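Local coordinates for putative peptidyl-arginine deiminase family protein (Campylobacter jejuni subsp. jejuni serotype O:2, PDB 6B10) that probably hydrolyses agmatine to N-carbamoylputrescine and ammonia, a step in the polyamine biosynthesis that leads to putrescine, at residues Val156-Ser161 and Thr210-Ile215; Ile192-Gly197 and Lys240-Lys245; Ile220-Cys225 and Phe248-Leu253. One frame throughout, in Å; residues are numbered along the deposited sequence.

Contact 1. Residues Val156-Ser161 and Thr210-Ile215; sequences VMLTSS and TLARFI
L158 wedges its side chain between A212 and F214, joining two neighbouring beta sheets of the alpha/beta propeller seen in penteins, the guanidine-modifying superfamily to which agmatine deiminases belong. Strands 156-160 and 212-214 run nearly antiparallel, at 170°, but their axes stay 8.0 Å apart. That spacing is too wide for backbone pairing, and these two strands touch through apolar side chains. V156 and L158, on the same side of their strand, form two bumps. On the other strand, the bulky F214 ring stands beside the low methyl of A212, making a ridge and an adjoining dip. The ring fits against the two bumps: its CE2 lies 3.9 Å from L158 CB, and its CZ lies 4.1 Å from V156 CG1. V156 and F214 cross at about a right angle, and CG1 reaches the ring because it stands anti to the backbone N (chi1 -172°). Leucine suits its place because it branches one carbon further out than valine. While its CB rests against the ring, a terminal methyl can drop into the dip, where alanine keeps the profile low. The intervening R213 points away, and its guanidinium forms salt bridges with E15 and with D150 of strand 149-151, which also accepts from F214 N and so ties the sheets by polar bonds. I192 also packs on L158, and I220 touches both L158 and F214, extending the hydrocarbon core. At the bottom of the dip, L158 CD2 lies over the A212-R213 peptide, 3.9 Å from A212 CB and 3.9 Å from A212 O.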
# COMPACT_ATOMS: atom_id res chain seq x y z
N VAL A 156 -16.95 0.73 -1.79
CA VAL A 156 -16.63 1.26 -0.48
C VAL A 156 -15.13 1.55 -0.39
O VAL A 156 -14.31 0.77 -0.88
CB VAL A 156 -17.04 0.29 0.65
CG1 VAL A 156 -16.87 0.95 2.01
CG2 VAL A 156 -18.49 -0.15 0.48
N MET A 157 -14.79 2.68 0.24
CA MET A 157 -13.40 3.04 0.48
C MET A 157 -13.19 3.37 1.94
O MET A 157 -14.03 3.99 2.58
CB MET A 157 -12.98 4.24 -0.38
CG MET A 157 -11.50 4.60 -0.23
SD MET A 157 -11.03 6.06 -1.18
CE MET A 157 -11.66 7.36 -0.12
N LEU A 158 -12.03 2.98 2.45
CA LEU A 158 -11.64 3.18 3.83
C LEU A 158 -10.55 4.24 3.84
O LEU A 158 -9.66 4.24 2.98
CB LEU A 158 -11.13 1.85 4.38
CG LEU A 158 -11.06 1.52 5.86
CD1 LEU A 158 -12.37 1.77 6.57
CD2 LEU A 158 -10.63 0.06 6.02
N THR A 159 -10.62 5.18 4.77
CA THR A 159 -9.61 6.24 4.88
C THR A 159 -9.63 6.86 6.27
O THR A 159 -10.56 6.66 7.04
CB THR A 159 -9.81 7.33 3.80
OG1 THR A 159 -8.67 8.19 3.74
CG2 THR A 159 -11.06 8.15 4.07
N SER A 160 -8.58 7.61 6.59
CA SER A 160 -8.49 8.31 7.87
C SER A 160 -8.79 9.79 7.70
O SER A 160 -8.25 10.45 6.81
CB SER A 160 -7.11 8.12 8.48
OG SER A 160 -6.94 8.96 9.61
N SER A 161 -9.64 10.32 8.59
CA SER A 161 -9.95 11.75 8.63
C SER A 161 -8.71 12.63 8.80
O SER A 161 -8.68 13.76 8.33
CB SER A 161 -10.92 12.03 9.78
OG SER A 161 -12.14 11.33 9.58
N THR A 210 -1.63 1.59 7.60
CA THR A 210 -0.95 1.18 8.84
C THR A 210 -1.96 0.73 9.89
O THR A 210 -1.57 0.18 10.92
CB THR A 210 -0.10 2.31 9.45
OG1 THR A 210 -0.95 3.37 9.88
CG2 THR A 210 0.91 2.86 8.43
N LEU A 211 -3.25 0.93 9.63
CA LEU A 211 -4.29 0.72 10.63
C LEU A 211 -5.32 -0.33 10.27
O LEU A 211 -5.66 -1.17 11.10
CB LEU A 211 -5.03 2.04 10.88
CG LEU A 211 -4.26 3.13 11.60
CD1 LEU A 211 -5.08 4.40 11.62
CD2 LEU A 211 -3.91 2.69 13.01
N ALA A 212 -5.83 -0.27 9.04
CA ALA A 212 -6.98 -1.10 8.65
C ALA A 212 -7.03 -1.30 7.15
O ALA A 212 -6.75 -0.37 6.39
CB ALA A 212 -8.28 -0.45 9.13
N ARG A 213 -7.43 -2.50 6.74
CA ARG A 213 -7.39 -2.93 5.35
C ARG A 213 -8.52 -3.92 5.08
O ARG A 213 -8.75 -4.81 5.89
CB ARG A 213 -6.08 -3.69 5.05
CG ARG A 213 -4.77 -2.98 5.36
CD ARG A 213 -4.42 -1.91 4.34
NE ARG A 213 -4.32 -2.45 2.99
CZ ARG A 213 -3.27 -3.09 2.49
NH1 ARG A 213 -2.17 -3.30 3.21
NH2 ARG A 213 -3.32 -3.55 1.25
N PHE A 214 -9.19 -3.79 3.95
CA PHE A 214 -10.04 -4.87 3.47
C PHE A 214 -9.18 -6.04 3.02
O PHE A 214 -8.16 -5.85 2.34
CB PHE A 214 -10.91 -4.43 2.29
CG PHE A 214 -12.00 -3.48 2.66
CD1 PHE A 214 -13.14 -3.94 3.30
CD2 PHE A 214 -11.90 -2.13 2.37
CE1 PHE A 214 -14.16 -3.06 3.65
CE2 PHE A 214 -12.91 -1.24 2.72
CZ PHE A 214 -14.04 -1.72 3.36
N ILE A 215 -9.60 -7.25 3.39
CA ILE A 215 -8.96 -8.47 2.91
C ILE A 215 -9.88 -9.29 2.00
O ILE A 215 -9.42 -10.14 1.25
CB ILE A 215 -8.43 -9.34 4.06
CG1 ILE A 215 -9.55 -9.79 4.99
CG2 ILE A 215 -7.38 -8.56 4.83
CD1 ILE A 215 -9.09 -10.72 6.09

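Contact 2. Residues Ile192-Gly197 and Lys240-Lys245; sequences IWLENG and KEELKK
L194 and E242 bring the two backbones nearest, with their CA atoms 7.1 Å apart, where helix 240-244 runs at 165° to strand 192-194. Just past L194 the strand ends, and the chain turns so that two successive N-H groups face the helix. The E242 carboxylate receives both on its syn lone pairs: E195 N donates to OE1 at 2.7 Å in an almost straight bond, and N196 N donates to OE2 at 2.9 Å. Glutamate suits the task, since its chain, extended beyond CG, spans the gap and offers two oxygens side by side, one for each amide. N196 folds back its amide so that ND2 also reaches OE2, at 2.9 Å, from well above the carboxylate plane. A water donates to both W193 O and E242 OE1. E195 swings its own carboxylate away to S161 OG, which should ease repulsion between the two acids. Below this polar rim, L194 CD2 packs on L243 CD2 at 3.7 Å, the leucines crossing at about a right angle. The helix of the neighbouring beta-alpha-beta unit thus packs on the end of strand 190-194, its glutamate accepting the N-H groups just past it, within the alpha/beta propeller of penteins.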
# COMPACT_ATOMS: atom_id res chain seq x y z
N ILE A 192 -15.76 5.34 4.40
CA ILE A 192 -15.66 5.19 5.84
C ILE A 192 -14.49 6.05 6.30
O ILE A 192 -13.33 5.77 5.97
CB ILE A 192 -15.45 3.72 6.24
CG1 ILE A 192 -16.66 2.90 5.81
CG2 ILE A 192 -15.24 3.58 7.74
CD1 ILE A 192 -16.43 1.41 5.78
N TRP A 193 -14.81 7.12 7.02
CA TRP A 193 -13.83 8.05 7.55
C TRP A 193 -13.50 7.66 8.98
O TRP A 193 -14.31 7.86 9.88
CB TRP A 193 -14.39 9.47 7.53
CG TRP A 193 -14.60 10.05 6.16
CD1 TRP A 193 -15.73 9.96 5.39
CD2 TRP A 193 -13.66 10.82 5.42
NE1 TRP A 193 -15.54 10.64 4.20
CE2 TRP A 193 -14.28 11.17 4.19
CE3 TRP A 193 -12.36 11.26 5.66
CZ2 TRP A 193 -13.64 11.94 3.22
CZ3 TRP A 193 -11.71 12.02 4.69
CH2 TRP A 193 -12.36 12.35 3.49
N LEU A 194 -12.31 7.10 9.21
CA LEU A 194 -11.91 6.70 10.55
C LEU A 194 -11.26 7.85 11.32
O LEU A 194 -10.26 8.42 10.87
CB LEU A 194 -10.94 5.52 10.52
CG LEU A 194 -11.50 4.14 10.20
CD1 LEU A 194 -10.36 3.13 10.31
CD2 LEU A 194 -12.64 3.74 11.13
N GLU A 195 -11.82 8.16 12.49
CA GLU A 195 -11.32 9.24 13.35
C GLU A 195 -10.15 8.78 14.21
O GLU A 195 -9.17 9.50 14.37
CB GLU A 195 -12.43 9.76 14.26
CG GLU A 195 -13.66 10.29 13.54
CD GLU A 195 -13.38 11.53 12.72
OE1 GLU A 195 -12.61 12.39 13.18
OE2 GLU A 195 -13.94 11.64 11.60
N ASN A 196 -10.26 7.56 14.75
CA ASN A 196 -9.36 7.09 15.81
C ASN A 196 -8.25 6.16 15.36
O ASN A 196 -8.29 5.58 14.26
CB ASN A 196 -10.17 6.38 16.89
CG ASN A 196 -11.06 7.33 17.66
OD1 ASN A 196 -10.57 8.12 18.46
ND2 ASN A 196 -12.36 7.25 17.44
N GLY A 197 -7.26 6.01 16.24
CA GLY A 197 -6.17 5.07 16.09
C GLY A 197 -4.99 5.69 15.38
O GLY A 197 -5.15 6.64 14.61
N LYS A 240 -11.37 0.40 17.01
CA LYS A 240 -12.12 -0.85 16.98
C LYS A 240 -13.63 -0.59 17.07
O LYS A 240 -14.41 -1.15 16.29
CB LYS A 240 -11.68 -1.79 18.11
CG LYS A 240 -12.35 -3.15 18.09
CD LYS A 240 -11.97 -3.99 19.31
CE LYS A 240 -12.79 -5.27 19.39
NZ LYS A 240 -12.08 -6.34 20.17
N GLU A 241 -14.03 0.25 18.02
CA GLU A 241 -15.44 0.58 18.21
C GLU A 241 -16.06 1.22 16.97
O GLU A 241 -17.17 0.85 16.57
CB GLU A 241 -15.63 1.49 19.43
CG GLU A 241 -15.35 0.82 20.77
CD GLU A 241 -16.19 -0.43 20.98
OE1 GLU A 241 -17.36 -0.44 20.55
OE2 GLU A 241 -15.68 -1.41 21.57
N GLU A 242 -15.34 2.16 16.36
CA GLU A 242 -15.74 2.74 15.07
C GLU A 242 -15.98 1.66 14.02
O GLU A 242 -17.00 1.65 13.34
CB GLU A 242 -14.66 3.67 14.54
CG GLU A 242 -14.86 5.13 14.86
CD GLU A 242 -13.72 5.96 14.32
OE1 GLU A 242 -13.91 6.68 13.32
OE2 GLU A 242 -12.61 5.86 14.89
N LEU A 243 -15.02 0.74 13.90
CA LEU A 243 -15.11 -0.31 12.89
C LEU A 243 -16.25 -1.27 13.16
O LEU A 243 -16.81 -1.84 12.23
CB LEU A 243 -13.77 -1.06 12.78
CG LEU A 243 -12.63 -0.25 12.14
CD1 LEU A 243 -11.32 -1.01 12.22
CD2 LEU A 243 -12.93 0.11 10.70
N LYS A 244 -16.62 -1.44 14.43
CA LYS A 244 -17.77 -2.28 14.78
C LYS A 244 -19.09 -1.69 14.28
O LYS A 244 -20.04 -2.44 14.06
CB LYS A 244 -17.82 -2.54 16.29
CG LYS A 244 -16.85 -3.64 16.72
CD LYS A 244 -16.41 -3.50 18.16
CE LYS A 244 -17.55 -3.79 19.13
NZ LYS A 244 -17.02 -3.95 20.51
N LYS A 245 -19.14 -0.38 14.10
CA LYS A 245 -20.35 0.29 13.57
C LYS A 245 -20.55 0.10 12.07
O LYS A 245 -21.67 0.30 11.58
CB LYS A 245 -20.33 1.80 13.87
CG LYS A 245 -20.92 2.19 15.22
CD LYS A 245 -19.89 2.21 16.33
CE LYS A 245 -20.40 2.99 17.53
NZ LYS A 245 -19.33 3.23 18.55
O HOH W 1 -16.04 5.90 11.52

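Contact 3. Residues Ile220-Cys225 and Phe248-Leu253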
# COMPACT_ATOMS: atom_id res chain seq x y z
N ILE A 220 -12.66 -6.54 7.18
CA ILE A 220 -11.61 -5.58 7.48
C ILE A 220 -10.66 -6.14 8.53
O ILE A 220 -11.09 -6.53 9.63
CB ILE A 220 -12.18 -4.24 7.97
CG1 ILE A 220 -12.96 -3.57 6.84
CG2 ILE A 220 -11.05 -3.32 8.44
CD1 ILE A 220 -13.75 -2.35 7.27
N ALA A 221 -9.37 -6.16 8.20
CA ALA A 221 -8.33 -6.52 9.14
C ALA A 221 -7.77 -5.22 9.70
O ALA A 221 -7.49 -4.31 8.92
CB ALA A 221 -7.23 -7.31 8.45
N HIS A 222 -7.61 -5.15 11.02
CA HIS A 222 -7.25 -3.89 11.67
C HIS A 222 -6.34 -4.09 12.89
O HIS A 222 -6.46 -5.08 13.62
CB HIS A 222 -8.50 -3.09 12.08
CG HIS A 222 -9.30 -3.72 13.19
ND1 HIS A 222 -9.02 -3.51 14.52
CD2 HIS A 222 -10.37 -4.55 13.16
CE1 HIS A 222 -9.87 -4.20 15.26
NE2 HIS A 222 -10.70 -4.84 14.46
N CYS A 223 -5.46 -3.13 13.09
CA CYS A 223 -4.55 -3.15 14.22
C CYS A 223 -5.30 -3.10 15.53
O CYS A 223 -6.35 -2.47 15.64
CB CYS A 223 -3.58 -1.98 14.15
SG CYS A 223 -2.46 -2.11 12.75
N ILE A 224 -4.77 -3.80 16.52
CA ILE A 224 -5.29 -3.75 17.88
C ILE A 224 -4.08 -3.82 18.81
O ILE A 224 -2.99 -4.21 18.40
CB ILE A 224 -6.32 -4.88 18.15
CG1 ILE A 224 -7.24 -4.56 19.34
CG2 ILE A 224 -5.64 -6.21 18.43
CD1 ILE A 224 -7.98 -3.24 19.25
N CYS A 225 -4.27 -3.40 20.06
CA CYS A 225 -3.23 -3.49 21.07
C CYS A 225 -3.82 -4.10 22.34
O CYS A 225 -4.85 -3.64 22.83
CB CYS A 225 -2.68 -2.10 21.36
SG CYS A 225 -1.42 -2.10 22.65
N PHE A 248 -18.99 -4.50 8.78
CA PHE A 248 -18.05 -5.44 8.17
C PHE A 248 -17.51 -6.41 9.20
O PHE A 248 -17.38 -6.06 10.37
CB PHE A 248 -16.90 -4.69 7.48
CG PHE A 248 -17.33 -4.01 6.20
CD1 PHE A 248 -17.63 -4.77 5.09
CD2 PHE A 248 -17.46 -2.64 6.14
CE1 PHE A 248 -18.04 -4.17 3.91
CE2 PHE A 248 -17.88 -2.02 4.97
CZ PHE A 248 -18.17 -2.79 3.86
N ASP A 249 -17.21 -7.63 8.77
CA ASP A 249 -16.53 -8.58 9.64
C ASP A 249 -15.13 -8.03 9.96
O ASP A 249 -14.50 -7.38 9.12
CB ASP A 249 -16.44 -9.96 8.97
CG ASP A 249 -17.80 -10.63 8.82
OD1 ASP A 249 -18.75 -10.24 9.53
OD2 ASP A 249 -17.92 -11.57 8.00
N LEU A 250 -14.68 -8.26 11.19
CA LEU A 250 -13.41 -7.72 11.65
C LEU A 250 -12.44 -8.82 12.01
O LEU A 250 -12.83 -9.81 12.62
CB LEU A 250 -13.63 -6.81 12.86
CG LEU A 250 -14.54 -5.61 12.64
CD1 LEU A 250 -14.71 -4.84 13.95
CD2 LEU A 250 -14.02 -4.68 11.55
N LEU A 251 -11.18 -8.63 11.63
CA LEU A 251 -10.10 -9.55 11.94
C LEU A 251 -8.99 -8.72 12.60
O LEU A 251 -8.60 -7.69 12.07
CB LEU A 251 -9.61 -10.25 10.67
CG LEU A 251 -8.54 -11.35 10.77
CD1 LEU A 251 -8.71 -12.39 9.66
CD2 LEU A 251 -7.13 -10.77 10.73
N GLU A 252 -8.50 -9.16 13.75
CA GLU A 252 -7.59 -8.32 14.54
C GLU A 252 -6.13 -8.62 14.25
O GLU A 252 -5.74 -9.77 14.04
CB GLU A 252 -7.87 -8.48 16.04
CG GLU A 252 -9.21 -7.88 16.45
CD GLU A 252 -9.46 -7.94 17.95
OE1 GLU A 252 -8.65 -8.53 18.69
OE2 GLU A 252 -10.48 -7.37 18.38
N LEU A 253 -5.33 -7.56 14.23
CA LEU A 253 -3.90 -7.65 13.99
C LEU A 253 -3.18 -7.04 15.18
O LEU A 253 -2.88 -5.85 15.16
CB LEU A 253 -3.53 -6.90 12.71
CG LEU A 253 -4.26 -7.31 11.43
CD1 LEU A 253 -3.97 -6.31 10.32
CD2 LEU A 253 -3.89 -8.73 11.01
O HOH W 2 -12.12 -6.43 16.29
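I220 and L250 begin a parallel strand pairing that runs on through A221 with L251, H222 with E252 and C223 with L253. Five backbone hydrogen bonds sew it together, starting with I220 N to D249 O at 2.8 Å and finishing with I224 N to L253 O. CA-H...O contacts lie between them, such as A221 CA to L251 O at 3.2 Å. At the start of the pairing, F248 CD2 meets I220 CD1 at 3.9 Å. On the face carrying I220, H222, L250 and E252, the histidine ring is the centrepiece. Its CG occupies the crowded position between backbone N and carbonyl carbon (chi1 69°), and ND1 donates to C223 O, which helps set the rotation of the ring. L250 CB comes up at the ring edge, 3.9 Å from H222 NE2. E252 lies alongside, pointing the same way, with its CG 3.9 Å from H222 CE1. A water bridges H222 NE2 and E252 OE2, donating to the carboxylate. The opposite face carries A221, C223, L251 and L253; there the small A221 lets L253 lie across, CD1 to A221 CB at 3.9 Å. These strands flank helix 233-244 in the chain, giving a beta-alpha-beta crossover within the pentein propeller. The helix covers the histidine side: L243 packs on both H222 and L250, and K240 forms a salt bridge with E252, anchoring the carboxylate that holds the water. Helix 289-300 covers the other face, touching L251 and L253, where leucines suit an interface between sheet and helix. The F248 ring sits edge-to-face with F214 of strand 212-216, on the other side of strand 219-224.

Contact 1 is wholly buried and nearest the chain's centre, whereas contacts 2 and 3 lie further out and reach partly exposed residues. Their chemistry follows: hydrocarbon packing between the two strands in contact 1, carboxylate bonds above a leucine pair in contact 2, and continuous backbone bonding in contact 3. Contacts 1 and 2 share a sheet, in which strands 156-160 and 190-194 are parallel neighbours joined by T159 O and L194 N. Contacts 1 and 3 share the other, where R213 O bonds to A221 N. Contact 2 brings the crossover helix of contact 3 against the first sheet, and L243 serves both, touching L194 and H222.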